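Local coordinates for SusD homolog (Bacteroides ovatus, PDB 4F53), which probably binds glycans, possibly mucin O-glycans, at the cell surface as a SusD-like outer-membrane lipoprotein, at residues Tyr302-Tyr314 with Pro455-Gly467. Residues are numbered along the deposited sequence; the frame is centred on the assembly and turned at random.
Sequences YVGLRRGILQGQY and PKLMPMAANASGG. With GOL (glycerol), chain F.
Two donors grip the carbonyl oxygen of Pro459: Arg306 NH2, 2.9 Å from Pro459 O along a nearly straight bond (165°), and a bridging water. That water also donates to Arg307 O and accepts from Arg306 NE, so the guanidinium is held by its edge, with both the carbonyl oxygen and the water in its plane. Its faces are flanked as well, by the selenium of selenomethionine Met458 on one and by CA of Ala461 on the other. Arg306 shows how one side chain can tie two irregular segments together, and its NH1 reaches a third, at the carbonyl oxygen of Tyr406. In this SusD-family protein the joint is one of loop to loop: the loop between helix 288-291 and strand 332-335 meets the one between helices 442-452 and 482-487, with Asp266 of helix 265-273 bordering them. Backbone bonds continue the joint, Ala461 N to Arg307 O at 3.2 Å and Ala462 N to Gly308 O at 2.8 Å. Gly308 leaves room for CB of Met460, 4.0 Å from its CA. Arg307 salt-bridges Asp266 through NE, while its NH2 makes a weak bond to Met458 O. Its NH1 reaches a glycerol, probably from crystallisation, at O3 (3.1 Å), and Met460 CE lies obliquely to the guanidinium, 3.5 Å from NH1. Farther along, Leu310 CD1 rests 3.9 Å from Ala464 CB.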
loop_
_atom_site.group_PDB
_atom_site.type_symbol
_atom_site.label_atom_id
_atom_site.label_comp_id
_atom_site.label_asym_id
_atom_site.label_seq_id
_atom_site.Cartn_x
_atom_site.Cartn_y
_atom_site.Cartn_z
ATOM N N TYR A 302 -3.536 1.025 -24.049
ATOM C CA TYR A 302 -3.394 0.933 -22.588
ATOM C C TYR A 302 -4.293 2.004 -22.009
ATOM O O TYR A 302 -4.009 3.197 -22.174
ATOM C CB TYR A 302 -1.947 1.103 -22.139
ATOM C CG TYR A 302 -1.057 -0.037 -22.560
ATOM C CD1 TYR A 302 -1.201 -1.308 -21.997
ATOM C CD2 TYR A 302 -0.032 0.156 -23.482
ATOM C CE1 TYR A 302 -0.337 -2.352 -22.332
ATOM C CE2 TYR A 302 0.857 -0.876 -23.802
ATOM C CZ TYR A 302 0.689 -2.129 -23.231
ATOM O OH TYR A 302 1.514 -3.171 -23.574
ATOM N N VAL A 303 -5.452 1.593 -21.461
ATOM C CA VAL A 303 -6.420 2.554 -20.962
ATOM C C VAL A 303 -7.210 1.931 -19.801
ATOM O O VAL A 303 -7.851 0.889 -19.945
ATOM C CB VAL A 303 -7.323 3.130 -22.090
ATOM C CG1 VAL A 303 -8.124 2.041 -22.835
ATOM C CG2 VAL A 303 -8.218 4.257 -21.566
ATOM N N GLY A 304 -7.119 2.580 -18.654
ATOM C CA GLY A 304 -7.780 2.130 -17.446
ATOM C C GLY A 304 -9.200 2.618 -17.335
ATOM O O GLY A 304 -9.694 3.357 -18.194
ATOM N N LEU A 305 -9.866 2.198 -16.274
ATOM C CA LEU A 305 -11.232 2.607 -15.999
ATOM C C LEU A 305 -11.214 3.687 -14.887
ATOM O O LEU A 305 -10.337 3.685 -14.023
ATOM C CB LEU A 305 -12.019 1.347 -15.578
ATOM C CG LEU A 305 -13.500 1.460 -15.262
ATOM C CD1 LEU A 305 -14.308 1.806 -16.506
ATOM C CD2 LEU A 305 -13.992 0.173 -14.655
ATOM N N ARG A 306 -12.162 4.624 -14.939
ATOM C CA ARG A 306 -12.277 5.671 -13.945
ATOM C C ARG A 306 -12.603 5.053 -12.569
ATOM O O ARG A 306 -13.465 4.164 -12.475
ATOM C CB ARG A 306 -13.374 6.673 -14.369
ATOM C CG ARG A 306 -13.515 7.904 -13.470
ATOM C CD ARG A 306 -12.377 8.903 -13.661
ATOM N NE ARG A 306 -12.482 10.003 -12.704
ATOM C CZ ARG A 306 -13.134 11.134 -12.936
ATOM N NH1 ARG A 306 -13.720 11.343 -14.111
ATOM N NH2 ARG A 306 -13.218 12.058 -11.998
ATOM N N ARG A 307 -11.876 5.488 -11.523
ATOM C CA ARG A 307 -12.138 5.031 -10.152
ATOM C C ARG A 307 -13.328 5.801 -9.597
ATOM O O ARG A 307 -13.514 6.970 -9.955
ATOM C CB ARG A 307 -10.916 5.229 -9.244
ATOM C CG ARG A 307 -9.677 4.424 -9.613
ATOM C CD ARG A 307 -8.497 4.804 -8.720
ATOM N NE ARG A 307 -8.129 6.206 -8.955
ATOM C CZ ARG A 307 -8.301 7.189 -8.087
ATOM N NH1 ARG A 307 -8.700 6.927 -6.847
ATOM N NH2 ARG A 307 -8.031 8.437 -8.434
ATOM N N GLY A 308 -14.101 5.164 -8.719
ATOM C CA GLY A 308 -15.232 5.813 -8.082
ATOM C C GLY A 308 -16.500 5.918 -8.903
ATOM O O GLY A 308 -17.327 6.790 -8.630
ATOM N N ILE A 309 -16.681 5.041 -9.899
ATOM C CA ILE A 309 -17.943 4.995 -10.663
ATOM C C ILE A 309 -18.990 4.377 -9.717
ATOM O O ILE A 309 -18.705 3.366 -9.077
ATOM C CB ILE A 309 -17.812 4.221 -12.005
ATOM C CG1 ILE A 309 -16.820 4.917 -12.974
ATOM C CG2 ILE A 309 -19.199 4.007 -12.648
ATOM C CD1 ILE A 309 -16.366 4.034 -14.180
ATOM N N LEU A 310 -20.145 5.020 -9.560
ATOM C CA LEU A 310 -21.172 4.529 -8.647
ATOM C C LEU A 310 -21.687 3.198 -9.128
ATOM O O LEU A 310 -21.875 3.003 -10.334
ATOM C CB LEU A 310 -22.343 5.538 -8.514
ATOM C CG LEU A 310 -23.270 5.395 -7.284
ATOM C CD1 LEU A 310 -22.630 5.998 -6.009
ATOM C CD2 LEU A 310 -24.608 6.103 -7.525
ATOM N N GLN A 311 -21.901 2.273 -8.181
ATOM C CA GLN A 311 -22.492 0.968 -8.455
ATOM C C GLN A 311 -23.828 1.195 -9.152
ATOM O O GLN A 311 -24.630 2.012 -8.685
ATOM C CB GLN A 311 -22.662 0.174 -7.148
ATOM C CG GLN A 311 -22.796 -1.327 -7.354
ATOM C CD GLN A 311 -21.519 -2.040 -7.737
ATOM O OE1 GLN A 311 -20.409 -1.512 -7.640
ATOM N NE2 GLN A 311 -21.662 -3.270 -8.218
ATOM N N GLY A 312 -23.993 0.559 -10.311
ATOM C CA GLY A 312 -25.186 0.673 -11.140
ATOM C C GLY A 312 -25.079 1.722 -12.230
ATOM O O GLY A 312 -26.020 1.891 -12.999
ATOM N N GLN A 313 -23.941 2.438 -12.318
ATOM C CA GLN A 313 -23.756 3.528 -13.288
ATOM C C GLN A 313 -22.543 3.318 -14.186
ATOM O O GLN A 313 -21.887 4.279 -14.588
ATOM C CB GLN A 313 -23.658 4.875 -12.559
ATOM C CG GLN A 313 -24.982 5.252 -11.909
ATOM C CD GLN A 313 -24.969 6.565 -11.186
ATOM O OE1 GLN A 313 -23.930 7.184 -10.942
ATOM N NE2 GLN A 313 -26.146 7.018 -10.803
ATOM N N TYR A 314 -22.270 2.055 -14.526
ATOM C CA TYR A 314 -21.164 1.681 -15.409
ATOM C C TYR A 314 -21.624 1.546 -16.827
ATOM O O TYR A 314 -22.728 1.036 -17.068
ATOM C CB TYR A 314 -20.586 0.327 -14.992
ATOM C CG TYR A 314 -19.722 0.358 -13.759
ATOM C CD1 TYR A 314 -20.279 0.197 -12.487
ATOM C CD2 TYR A 314 -18.345 0.488 -13.856
ATOM C CE1 TYR A 314 -19.482 0.226 -11.343
ATOM C CE2 TYR A 314 -17.539 0.513 -12.723
ATOM C CZ TYR A 314 -18.113 0.375 -11.471
ATOM O OH TYR A 314 -17.323 0.367 -10.369
ATOM N N PRO A 455 1.097 10.788 -5.919
ATOM C CA PRO A 455 0.909 11.574 -7.164
ATOM C C PRO A 455 -0.442 12.281 -7.161
ATOM O O PRO A 455 -1.347 11.905 -6.398
ATOM C CB PRO A 455 0.962 10.486 -8.263
ATOM C CG PRO A 455 0.311 9.313 -7.584
ATOM C CD PRO A 455 0.846 9.344 -6.156
ATOM N N LYS A 456 -0.599 13.276 -8.023
ATOM C CA LYS A 456 -1.916 13.910 -8.180
ATOM C C LYS A 456 -2.856 12.864 -8.814
ATOM O O LYS A 456 -2.461 12.176 -9.750
ATOM C CB LYS A 456 -1.843 15.202 -9.032
ATOM C CG LYS A 456 -0.896 16.277 -8.503
ATOM C CD LYS A 456 -1.157 16.722 -7.055
ATOM C CE LYS A 456 -2.465 17.456 -6.816
ATOM N NZ LYS A 456 -2.500 18.787 -7.478
ATOM N N LEU A 457 -4.020 12.655 -8.221
ATOM C CA LEU A 457 -5.006 11.696 -8.704
ATOM C C LEU A 457 -6.296 12.407 -9.093
ATOM O O LEU A 457 -6.557 13.532 -8.645
ATOM C CB LEU A 457 -5.326 10.637 -7.611
ATOM C CG LEU A 457 -4.197 9.712 -7.126
ATOM C CD1 LEU A 457 -4.658 8.924 -5.914
ATOM C CD2 LEU A 457 -3.720 8.794 -8.255
HETATM N N MSE A 458 -7.104 11.758 -9.936
HETATM C CA MSE A 458 -8.410 12.301 -10.277
HETATM C C MSE A 458 -9.347 12.095 -9.088
HETATM O O MSE A 458 -9.197 11.099 -8.371
HETATM C CB MSE A 458 -8.969 11.617 -11.531
HETATM C CG MSE A 458 -8.489 12.275 -12.797
HETATM SE SE MSE A 458 -9.081 11.384 -14.420
HETATM C CE MSE A 458 -7.934 9.822 -14.369
ATOM N N PRO A 459 -10.312 12.987 -8.815
ATOM C CA PRO A 459 -11.257 12.674 -7.743
ATOM C C PRO A 459 -12.169 11.511 -8.173
ATOM O O PRO A 459 -12.294 11.221 -9.380
ATOM C CB PRO A 459 -12.026 13.980 -7.578
ATOM C CG PRO A 459 -12.014 14.588 -8.940
ATOM C CD PRO A 459 -10.680 14.239 -9.521
HETATM N N MSE A 460 -12.804 10.847 -7.204
HETATM C CA MSE A 460 -13.771 9.777 -7.477
HETATM C C MSE A 460 -14.897 10.299 -8.350
HETATM O O MSE A 460 -15.351 11.409 -8.121
HETATM C CB MSE A 460 -14.321 9.182 -6.164
HETATM C CG MSE A 460 -13.236 8.549 -5.316
HETATM SE SE MSE A 460 -12.250 7.129 -6.193
HETATM C CE MSE A 460 -11.279 6.473 -4.577
ATOM N N ALA A 461 -15.317 9.528 -9.386
ATOM C CA ALA A 461 -16.380 9.932 -10.316
ATOM C C ALA A 461 -17.696 10.281 -9.571
ATOM O O ALA A 461 -18.369 11.249 -9.917
ATOM C CB ALA A 461 -16.637 8.832 -11.327
ATOM N N ALA A 462 -18.016 9.496 -8.534
ATOM C CA ALA A 462 -19.169 9.651 -7.669
ATOM C C ALA A 462 -18.729 9.629 -6.202
ATOM O O ALA A 462 -18.176 8.645 -5.720
ATOM C CB ALA A 462 -20.183 8.550 -7.935
ATOM N N ASN A 463 -18.957 10.733 -5.507
ATOM C CA ASN A 463 -18.687 10.853 -4.089
ATOM C C ASN A 463 -20.023 10.627 -3.371
ATOM O O ASN A 463 -20.875 11.507 -3.388
ATOM C CB ASN A 463 -18.062 12.228 -3.784
ATOM C CG ASN A 463 -17.702 12.473 -2.349
ATOM O OD1 ASN A 463 -18.269 11.889 -1.423
ATOM N ND2 ASN A 463 -16.799 13.412 -2.130
ATOM N N ALA A 464 -20.233 9.414 -2.825
ATOM C CA ALA A 464 -21.467 9.073 -2.110
ATOM C C ALA A 464 -21.260 9.136 -0.565
ATOM O O ALA A 464 -21.941 8.438 0.191
ATOM C CB ALA A 464 -21.965 7.695 -2.541
ATOM N N SER A 465 -20.350 10.009 -0.104
ATOM C CA SER A 465 -20.082 10.203 1.336
ATOM C C SER A 465 -21.100 11.124 2.012
ATOM O O SER A 465 -21.067 11.231 3.241
ATOM C CB SER A 465 -18.702 10.793 1.555
ATOM O OG SER A 465 -18.641 12.115 1.051
ATOM N N GLY A 466 -21.932 11.815 1.214
ATOM C CA GLY A 466 -22.921 12.775 1.699
ATOM C C GLY A 466 -22.343 14.119 2.110
ATOM O O GLY A 466 -23.041 14.928 2.713
ATOM N N GLY A 467 -21.063 14.356 1.797
ATOM C CA GLY A 467 -20.383 15.602 2.122
ATOM C C GLY A 467 -19.279 15.430 3.145
ATOM O O GLY A 467 -18.567 16.393 3.471
HETATM C C1 GOL F . -8.649 13.202 -5.093
HETATM O O1 GOL F . -8.108 13.816 -6.272
HETATM C C2 GOL F . -8.138 11.800 -4.849
HETATM O O2 GOL F . -7.701 11.676 -3.493
HETATM C C3 GOL F . -9.194 10.752 -5.124
HETATM O O3 GOL F . -8.610 9.451 -5.126
HETATM O O HOH W 1 -11.386 8.598 -10.347
#